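Regulatory Subunit of Protein Kinase A (cAMP-dependent) from Euglena gracilis (Euglena gracilis, PDB 6RSX) binds cyclic AMP in two cyclic nucleotide-binding domains and, as a regulatory subunit of protein kinase A, probably restrains the catalytic subunit. Local coordinates at residues 76-84 and 138-148. Numbering follows the deposited sequence. Where two conformers were deposited one is given.
Sequences DEGDNFYVI and ALDRDTFRRIL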
ATOM      1  N   ASP A  76      22.558   4.809   9.795  1.00 30.07           N
ATOM      2  CA  ASP A  76      23.520   3.946   9.077  1.00 30.23           C
ATOM      3  C   ASP A  76      23.562   4.255   7.569  1.00 31.39           C
ATOM      4  O   ASP A  76      22.570   4.679   6.965  1.00 28.83           O
ATOM      5  CB  ASP A  76      23.156   2.462   9.188  1.00 34.58           C
ATOM      6  CG  ASP A  76      23.459   1.819  10.552  1.00 42.62           C
ATOM      7  OD1 ASP A  76      24.179   2.439  11.374  1.00 38.42           O
ATOM      8  OD2 ASP A  76      22.960   0.644  10.751  1.00 36.15           O
ATOM      9  N   GLU A  77      24.719   4.005   6.934  1.00 29.41           N
ATOM     10  CA  GLU A  77      24.715   3.963   5.471  1.00 27.65           C
ATOM     11  C   GLU A  77      23.871   2.778   4.979  1.00 31.14           C
ATOM     12  O   GLU A  77      23.980   1.685   5.522  1.00 32.71           O
ATOM     13  CB  GLU A  77      26.167   3.823   4.970  1.00 32.19           C
ATOM     14  CG  GLU A  77      26.261   3.571   3.483  1.00 32.99           C
ATOM     15  CD  GLU A  77      27.738   3.416   3.015  1.00 36.35           C
ATOM     16  OE1 GLU A  77      28.611   3.050   3.829  1.00 37.94           O
ATOM     17  OE2 GLU A  77      27.965   3.590   1.826  1.00 42.09           O
ATOM     18  N   GLY A  78      23.070   2.980   3.931  1.00 31.14           N
ATOM     19  CA  GLY A  78      22.236   1.884   3.409  1.00 35.93           C
ATOM     20  C   GLY A  78      23.068   0.765   2.782  1.00 38.60           C
ATOM     21  O   GLY A  78      24.117   1.002   2.168  1.00 37.80           O
ATOM     22  N   ASP A  79      22.626  -0.481   2.978  1.00 32.98           N
ATOM     23  CA  ASP A  79      23.205  -1.614   2.249  1.00 34.95           C
ATOM     24  C   ASP A  79      22.117  -2.425   1.560  1.00 40.97           C
ATOM     25  O   ASP A  79      22.112  -2.519   0.331  1.00 34.55           O
ATOM     26  CB  ASP A  79      24.063  -2.530   3.143  1.00 38.21           C
ATOM     27  CG  ASP A  79      23.418  -2.880   4.501  1.00 47.14           C
ATOM     28  OD1 ASP A  79      22.193  -2.671   4.753  1.00 38.84           O
ATOM     29  OD2 ASP A  79      24.176  -3.418   5.349  1.00 45.01           O
ATOM     30  N   ASN A  80      21.153  -2.959   2.323  1.00 31.05           N
ATOM     31  CA  ASN A  80      20.172  -3.890   1.772  1.00 33.24           C
ATOM     32  C   ASN A  80      18.737  -3.382   1.899  1.00 31.41           C
ATOM     33  O   ASN A  80      18.440  -2.445   2.646  1.00 30.28           O
ATOM     34  CB  ASN A  80      20.252  -5.250   2.484  1.00 34.87           C
ATOM     35  CG  ASN A  80      21.634  -5.902   2.378  1.00 37.15           C
ATOM     36  OD1 ASN A  80      22.247  -5.960   1.307  1.00 35.64           O
ATOM     37  ND2 ASN A  80      22.115  -6.419   3.506  1.00 37.17           N
ATOM     38  N   PHE A  81      17.865  -4.000   1.106  1.00 27.96           N
ATOM     39  CA  PHE A  81      16.419  -3.890   1.223  1.00 29.59           C
ATOM     40  C   PHE A  81      15.869  -5.232   1.716  1.00 32.35           C
ATOM     41  O   PHE A  81      16.333  -6.294   1.273  1.00 33.05           O
ATOM     42  CB  PHE A  81      15.842  -3.507  -0.144  1.00 30.20           C
ATOM     43  CG  PHE A  81      14.349  -3.500  -0.200  1.00 31.24           C
ATOM     44  CD1 PHE A  81      13.627  -2.520   0.435  1.00 31.06           C
ATOM     45  CD2 PHE A  81      13.704  -4.358  -1.045  1.00 36.68           C
ATOM     46  CE1 PHE A  81      12.193  -2.472   0.340  1.00 33.09           C
ATOM     47  CE2 PHE A  81      12.297  -4.322  -1.151  1.00 41.58           C
ATOM     48  CZ  PHE A  81      11.566  -3.355  -0.489  1.00 34.39           C
ATOM     49  N   TYR A  82      14.910  -5.198   2.660  1.00 28.55           N
ATOM     50  CA  TYR A  82      14.498  -6.412   3.357  1.00 30.73           C
ATOM     51  C   TYR A  82      12.997  -6.649   3.237  1.00 29.92           C
ATOM     52  O   TYR A  82      12.204  -5.697   3.217  1.00 27.26           O
ATOM     53  CB  TYR A  82      14.832  -6.346   4.873  1.00 29.20           C
ATOM     54  CG  TYR A  82      16.326  -6.239   5.155  1.00 30.97           C
ATOM     55  CD1 TYR A  82      17.105  -7.382   5.238  1.00 33.73           C
ATOM     56  CD2 TYR A  82      16.922  -4.997   5.413  1.00 32.77           C
ATOM     57  CE1 TYR A  82      18.473  -7.313   5.522  1.00 35.94           C
ATOM     58  CE2 TYR A  82      18.285  -4.908   5.689  1.00 29.64           C
ATOM     59  CZ  TYR A  82      19.049  -6.069   5.760  1.00 34.42           C
ATOM     60  OH  TYR A  82      20.382  -6.022   6.056  1.00 36.69           O
ATOM     61  N   VAL A  83      12.619  -7.928   3.179  1.00 26.64           N
ATOM     62  CA  VAL A  83      11.216  -8.341   3.413  1.00 26.11           C
ATOM     63  C   VAL A  83      11.193  -9.344   4.559  1.00 27.61           C
ATOM     64  O   VAL A  83      11.971 -10.296   4.586  1.00 29.71           O
ATOM     65  CB  VAL A  83      10.570  -8.952   2.145  1.00 33.68           C
ATOM     66  CG1 VAL A  83       9.051  -9.262   2.369  1.00 31.74           C
ATOM     67  CG2 VAL A  83      10.735  -8.038   0.928  1.00 35.71           C
ATOM     68  N   ILE A  84      10.249  -9.177   5.494  1.00 30.19           N
ATOM     69  CA  ILE A  84      10.157 -10.089   6.622  1.00 30.78           C
ATOM     70  C   ILE A  84       9.516 -11.400   6.165  1.00 29.92           C
ATOM     71  O   ILE A  84       8.442 -11.399   5.550  1.00 31.56           O
ATOM     72  CB  ILE A  84       9.326  -9.458   7.754  1.00 30.84           C
ATOM     73  CG1 ILE A  84      10.047  -8.203   8.306  1.00 30.53           C
ATOM     74  CG2 ILE A  84       9.140 -10.501   8.851  1.00 30.24           C
ATOM     75  CD1 ILE A  84       9.238  -7.438   9.409  1.00 31.88           C
ATOM     76  N   ALA A 138      16.528 -10.679   1.631  1.00 30.62           N
ATOM     77  CA  ALA A 138      17.160  -9.388   1.407  1.00 34.41           C
ATOM     78  C   ALA A 138      17.637  -9.277  -0.035  1.00 32.30           C
ATOM     79  O   ALA A 138      18.009 -10.277  -0.649  1.00 32.79           O
ATOM     80  CB  ALA A 138      18.369  -9.197   2.320  1.00 33.52           C
ATOM     81  N   LEU A 139      17.550  -8.062  -0.576  1.00 29.91           N
ATOM     82  CA  LEU A 139      18.189  -7.680  -1.839  1.00 32.55           C
ATOM     83  C   LEU A 139      19.319  -6.711  -1.546  1.00 34.26           C
ATOM     84  O   LEU A 139      19.153  -5.764  -0.765  1.00 32.05           O
ATOM     85  CB  LEU A 139      17.217  -6.982  -2.792  1.00 39.49           C
ATOM     86  CG  LEU A 139      16.119  -7.778  -3.491  1.00 47.11           C
ATOM     87  CD1 LEU A 139      15.218  -6.815  -4.226  1.00 43.15           C
ATOM     88  CD2 LEU A 139      16.827  -8.710  -4.464  1.00 42.48           C
ATOM     89  N   ASP A 140      20.434  -6.885  -2.246  1.00 33.67           N
ATOM     90  CA  ASP A 140      21.503  -5.924  -2.037  1.00 36.56           C
ATOM     91  C   ASP A 140      21.258  -4.647  -2.845  1.00 33.21           C
ATOM     92  O   ASP A 140      20.321  -4.529  -3.643  1.00 33.58           O
ATOM     93  CB  ASP A 140      22.854  -6.562  -2.346  1.00 37.46           C
ATOM     94  CG  ASP A 140      23.053  -6.902  -3.831  1.00 44.93           C
ATOM     95  OD1 ASP A 140      22.357  -6.372  -4.721  1.00 42.17           O
ATOM     96  OD2 ASP A 140      23.963  -7.720  -4.094  1.00 51.24           O
ATOM     97  N   ARG A 141      22.151  -3.661  -2.643  1.00 36.04           N
ATOM     98  CA  ARG A 141      21.891  -2.338  -3.197  1.00 36.48           C
ATOM     99  C   ARG A 141      21.883  -2.378  -4.720  1.00 34.43           C
ATOM    100  O   ARG A 141      21.017  -1.771  -5.362  1.00 32.57           O
ATOM    101  CB  ARG A 141      22.944  -1.340  -2.691  1.00 42.01           C
ATOM    102  CG  ARG A 141      22.744   0.052  -3.224  1.00 45.67           C
ATOM    103  CD  ARG A 141      23.816   1.019  -2.704  1.00 49.25           C
ATOM    104  NE  ARG A 141      23.650   2.309  -3.359  1.00 67.46           N
ATOM    105  CZ  ARG A 141      24.227   2.627  -4.519  1.00 72.89           C
ATOM    106  NH1 ARG A 141      25.020   1.747  -5.127  1.00 65.33           N
ATOM    107  NH2 ARG A 141      24.019   3.821  -5.069  1.00 66.08           N
ATOM    108  N   ASP A 142      22.880  -3.045  -5.318  1.00 38.20           N
ATOM    109  CA  ASP A 142      22.968  -3.064  -6.779  1.00 38.97           C
ATOM    110  C   ASP A 142      21.751  -3.726  -7.395  1.00 42.51           C
ATOM    111  O   ASP A 142      21.228  -3.253  -8.416  1.00 41.09           O
ATOM    112  CB  ASP A 142      24.238  -3.790  -7.227  1.00 40.71           C
ATOM    113  CG  ASP A 142      25.486  -2.986  -6.937  1.00 60.22           C
ATOM    114  OD1 ASP A 142      25.351  -1.784  -6.569  1.00 59.49           O
ATOM    115  OD2 ASP A 142      26.589  -3.564  -7.062  1.00 68.28           O
ATOM    116  N   THR A 143      21.261  -4.813  -6.772  1.00 36.50           N
ATOM    117  CA  THR A 143      20.080  -5.485  -7.314  1.00 39.49           C
ATOM    118  C   THR A 143      18.842  -4.618  -7.150  1.00 36.17           C
ATOM    119  O   THR A 143      18.044  -4.468  -8.086  1.00 37.54           O
ATOM    120  CB  THR A 143      19.875  -6.845  -6.643  1.00 39.37           C
ATOM    121  OG1 THR A 143      21.074  -7.608  -6.771  1.00 40.17           O
ATOM    122  CG2 THR A 143      18.731  -7.593  -7.310  1.00 42.88           C
ATOM    123  N   PHE A 144      18.692  -3.999  -5.974  1.00 38.66           N
ATOM    124  CA  PHE A 144      17.584  -3.077  -5.752  1.00 38.38           C
ATOM    125  C   PHE A 144      17.575  -1.983  -6.813  1.00 41.32           C
ATOM    126  O   PHE A 144      16.528  -1.696  -7.415  1.00 37.56           O
ATOM    127  CB  PHE A 144      17.665  -2.449  -4.355  1.00 33.01           C
ATOM    128  CG  PHE A 144      16.565  -1.450  -4.092  1.00 35.05           C
ATOM    129  CD1 PHE A 144      16.692  -0.123  -4.476  1.00 36.14           C
ATOM    130  CD2 PHE A 144      15.383  -1.848  -3.464  1.00 35.20           C
ATOM    131  CE1 PHE A 144      15.702   0.809  -4.255  1.00 38.55           C
ATOM    132  CE2 PHE A 144      14.342  -0.920  -3.227  1.00 35.31           C
ATOM    133  CZ  PHE A 144      14.487   0.418  -3.637  1.00 34.58           C
ATOM    134  N   ARG A 145      18.745  -1.363  -7.046  1.00 38.86           N
ATOM    135  CA  ARG A 145      18.853  -0.274  -8.016  1.00 41.86           C
ATOM    136  C   ARG A 145      18.462  -0.725  -9.416  1.00 41.84           C
ATOM    137  O   ARG A 145      17.851   0.044 -10.167  1.00 47.52           O
ATOM    138  CB  ARG A 145      20.274   0.309  -8.015  1.00 42.68           C
ATOM    139  CG  ARG A 145      20.577   1.063  -6.719  1.00 54.19           C
ATOM    140  CD  ARG A 145      21.873   1.860  -6.774  1.00 61.05           C
ATOM    141  NE  ARG A 145      21.647   3.174  -7.369  1.00 70.44           N
ATOM    142  CZ  ARG A 145      21.162   4.225  -6.712  1.00 72.31           C
ATOM    143  NH1 ARG A 145      20.996   5.387  -7.344  1.00 70.80           N
ATOM    144  NH2 ARG A 145      20.849   4.124  -5.421  1.00 63.40           N
ATOM    145  N   ARG A 146      18.804  -1.961  -9.785  0.61 40.33           N
ATOM    146  CA  ARG A 146      18.454  -2.455 -11.112  0.61 44.43           C
ATOM    147  C   ARG A 146      16.949  -2.598 -11.298  0.61 42.90           C
ATOM    148  O   ARG A 146      16.407  -2.151 -12.316  0.61 42.89           O
ATOM    149  CB  ARG A 146      19.137  -3.794 -11.375  0.61 43.56           C
ATOM    150  CG  ARG A 146      20.630  -3.662 -11.561  0.61 48.61           C
ATOM    151  CD  ARG A 146      21.115  -4.589 -12.649  0.61 51.93           C
ATOM    152  NE  ARG A 146      21.143  -5.988 -12.246  0.61 53.34           N
ATOM    153  CZ  ARG A 146      20.425  -6.949 -12.814  0.61 48.84           C
ATOM    154  NH1 ARG A 146      20.552  -8.199 -12.390  0.61 46.32           N
ATOM    155  NH2 ARG A 146      19.593  -6.663 -13.809  0.61 55.49           N
ATOM    156  N   ILE A 147      16.251  -3.221 -10.345  1.00 41.22           N
ATOM    157  CA  ILE A 147      14.876  -3.666 -10.580  1.00 43.18           C
ATOM    158  C   ILE A 147      13.788  -2.875  -9.856  1.00 42.51           C
ATOM    159  O   ILE A 147      12.630  -2.907 -10.304  1.00 43.12           O
ATOM    160  CB  ILE A 147      14.723  -5.161 -10.260  1.00 44.50           C
ATOM    161  CG1 ILE A 147      14.821  -5.379  -8.763  1.00 48.83           C
ATOM    162  CG2 ILE A 147      15.770  -5.994 -11.009  1.00 50.67           C
ATOM    163  CD1 ILE A 147      14.463  -6.787  -8.385  1.00 54.70           C
ATOM    164  N   LEU A 148      14.089  -2.171  -8.772  1.00 41.09           N
ATOM    165  CA  LEU A 148      13.040  -1.491  -8.015  1.00 39.81           C
ATOM    166  C   LEU A 148      13.172   0.026  -7.960  1.00 40.96           C
ATOM    167  O   LEU A 148      12.153   0.702  -7.790  1.00 40.65           O
ATOM    168  CB  LEU A 148      12.981  -2.036  -6.574  1.00 41.55           C
ATOM    169  CG  LEU A 148      12.255  -3.364  -6.372  1.00 43.39           C
ATOM    170  CD1 LEU A 148      12.508  -3.901  -4.961  1.00 49.23           C
ATOM    171  CD2 LEU A 148      10.755  -3.143  -6.622  1.00 45.11           C
TER
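Phe-81 meets Leu-139, Phe-144 and Leu-148 where strand 80-84 runs antiparallel to strand 134-140 and the chain then turns into helix 141-147. Phe-81 and Leu-139 form a hydrogen-bonded pair through two reciprocal N-H...O bonds, the shorter from Leu-139 N to Phe-81 O (2.8 Å). A chi1 of 174°, which sets CG opposite the backbone N, lays the Phe-81 ring against Phe-144. Phe-144 CE2 lies over one ring face, the two ring planes tilted at 59°, and Phe-144 CD2 comes within 3.7 Å of Phe-81 CB. Leu-139 CD1 sits at the ring's edge, while Leu-148 CD1 approaches CE2 of Phe-81 to 3.8 Å. The Phe-81 side chain also touches Leu-44 of helix 43-46 and Leu-118 of helix 115-120. On the other sheet face, the Ala-138 methyl packs 3.7 Å from Tyr-82 CD1. There the Asn-80 amide is held by a nearly straight bond from ND2 to Tyr-82 OH (3.1 Å), which lies in the amide plane. Asp-140 turns CG between its backbone N and carbonyl carbon (chi1 67°); OD1 caps the helix by accepting from Thr-143 N and takes a second bond from Thr-143 OG1, from above the carboxylate plane. Asp-79 OD1 accepts from Asn-80 N and salt-bridges Arg-124 of the cAMP pocket. This strand pair and N-capped helix belong to the beta-roll of the first cyclic nucleotide-binding domain, whose cAMP lies about 6 Å from the Phe-81 side chain.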